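Local coordinates for protein phosphonomutase (Burkholderia cenocepacia J2315, PDB 4MG4) that belongs to the phosphoenolpyruvate phosphomutase family and adopts a closed eight-stranded parallel beta/alpha (TIM) barrel, at residues Thr161-Phe165 with Val197-Arg201. Residue numbers count along the deposited sequence, not the author numbering.
Sequences TDVFF and VPGLR
In a TIM barrel, adjacent parallel strands deliver their following loops side by side at the same end of the barrel, and those following strands 156-160 and 194-196 exemplify this. Val163-Phe165 adopt helical phi/psi values, while Val197-Leu200 form a type II beta turn with Gly199 at 85/0. The CA atoms of Thr161 and Val197 lie 5.6 Å apart, those of Phe165 and Gly199 4.2 Å; a CB on Gly199 would clash with Phe165 CA. Phe164 (m, chi2 -82°) points its CB toward the turn. Leu200 (t, p) sets CD1 over one face of the Phe164 ring in a CH-pi contact, 3.8 Å from the ring centroid, and Val197 (t) brings CG1 to 3.6 Å from Phe164 CD2. Phe165, in the t rotamer, instead places CD1 3.9 Å from Pro198 CB. Asp162 (m) directs CB away, yet its OD1, salt-bridged to Arg160, lies 4.0 Å from Pro198 CG; Thr161 OG1 is hydrogen-bonded to Asp123. One water joins the backbones, its O donating to Thr161 O (2.7 Å) and Pro198 O (2.7 Å) and accepting from Phe164 N at 2.9 Å.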
loop_
_atom_site.group_PDB
_atom_site.type_symbol
_atom_site.label_atom_id
_atom_site.label_comp_id
_atom_site.label_asym_id
_atom_site.label_seq_id
_atom_site.Cartn_x
_atom_site.Cartn_y
_atom_site.Cartn_z
ATOM N N THR A 161 -5.812 -1.223 -26.315
ATOM C CA THR A 161 -6.194 -0.158 -27.245
ATOM C C THR A 161 -7.195 0.754 -26.576
ATOM O O THR A 161 -8.116 0.277 -25.897
ATOM C CB THR A 161 -6.724 -0.646 -28.613
ATOM O OG1 THR A 161 -6.946 0.495 -29.435
ATOM C CG2 THR A 161 -7.983 -1.466 -28.535
ATOM N N ASP A 162 -6.976 2.059 -26.720
ATOM C CA ASP A 162 -7.862 3.036 -26.103
ATOM C C ASP A 162 -8.974 3.568 -26.991
ATOM O O ASP A 162 -9.598 4.566 -26.632
ATOM C CB ASP A 162 -7.023 4.144 -25.518
ATOM C CG ASP A 162 -6.334 3.744 -24.229
ATOM O OD1 ASP A 162 -6.728 2.775 -23.552
ATOM O OD2 ASP A 162 -5.374 4.438 -23.860
ATOM N N VAL A 163 -9.268 2.912 -28.111
ATOM C CA VAL A 163 -10.310 3.391 -29.039
ATOM C C VAL A 163 -11.597 3.679 -28.305
ATOM O O VAL A 163 -12.213 4.750 -28.518
ATOM C CB VAL A 163 -10.560 2.397 -30.195
ATOM C CG1 VAL A 163 -11.786 2.791 -31.045
ATOM C CG2 VAL A 163 -9.338 2.348 -31.077
ATOM N N PHE A 164 -12.064 2.724 -27.504
ATOM C CA PHE A 164 -13.363 2.898 -26.827
ATOM C C PHE A 164 -13.189 3.721 -25.571
ATOM O O PHE A 164 -14.077 4.481 -25.198
ATOM C CB PHE A 164 -14.025 1.532 -26.512
ATOM C CG PHE A 164 -14.743 0.919 -27.674
ATOM C CD1 PHE A 164 -16.016 1.296 -28.015
ATOM C CD2 PHE A 164 -14.154 -0.016 -28.421
ATOM C CE1 PHE A 164 -16.652 0.711 -29.100
ATOM C CE2 PHE A 164 -14.793 -0.656 -29.486
ATOM C CZ PHE A 164 -16.052 -0.263 -29.830
ATOM N N PHE A 165 -12.042 3.583 -24.923
ATOM C CA PHE A 165 -11.761 4.140 -23.617
ATOM C C PHE A 165 -11.818 5.680 -23.690
ATOM O O PHE A 165 -12.350 6.336 -22.773
ATOM C CB PHE A 165 -10.350 3.705 -23.157
ATOM C CG PHE A 165 -9.998 4.209 -21.771
ATOM C CD1 PHE A 165 -10.653 3.663 -20.689
ATOM C CD2 PHE A 165 -9.041 5.191 -21.586
ATOM C CE1 PHE A 165 -10.380 4.117 -19.414
ATOM C CE2 PHE A 165 -8.764 5.658 -20.300
ATOM C CZ PHE A 165 -9.435 5.104 -19.231
ATOM N N VAL A 197 -9.539 -4.083 -24.386
ATOM C CA VAL A 197 -10.387 -2.995 -24.875
ATOM C C VAL A 197 -11.188 -2.405 -23.679
ATOM O O VAL A 197 -12.371 -2.706 -23.526
ATOM C CB VAL A 197 -11.335 -3.460 -26.011
ATOM C CG1 VAL A 197 -12.045 -2.239 -26.612
ATOM C CG2 VAL A 197 -10.528 -4.170 -27.069
ATOM N N PRO A 198 -10.547 -1.581 -22.855
ATOM C CA PRO A 198 -11.291 -0.931 -21.784
ATOM C C PRO A 198 -12.292 0.056 -22.295
ATOM O O PRO A 198 -12.177 0.558 -23.435
ATOM C CB PRO A 198 -10.186 -0.238 -20.976
ATOM C CG PRO A 198 -9.057 -0.024 -21.915
ATOM C CD PRO A 198 -9.111 -1.242 -22.791
ATOM N N GLY A 199 -13.297 0.322 -21.480
ATOM C CA GLY A 199 -14.310 1.266 -21.868
ATOM C C GLY A 199 -15.418 0.712 -22.700
ATOM O O GLY A 199 -16.359 1.424 -23.013
ATOM N N LEU A 200 -15.364 -0.572 -22.994
ATOM C CA LEU A 200 -16.346 -1.244 -23.783
ATOM C C LEU A 200 -17.254 -2.102 -22.880
ATOM O O LEU A 200 -16.772 -2.987 -22.193
ATOM C CB LEU A 200 -15.639 -2.126 -24.808
ATOM C CG LEU A 200 -16.581 -2.893 -25.725
ATOM C CD1 LEU A 200 -17.491 -1.924 -26.501
ATOM C CD2 LEU A 200 -15.807 -3.834 -26.595
ATOM N N ARG A 201 -18.550 -1.790 -22.876
ATOM C CA ARG A 201 -19.597 -2.447 -22.065
ATOM C C ARG A 201 -20.774 -3.022 -22.874
ATOM O O ARG A 201 -21.556 -3.758 -22.337
ATOM C CB ARG A 201 -20.123 -1.417 -21.008
HETATM O O HOH W 1 -10.732 0.930 -25.628
#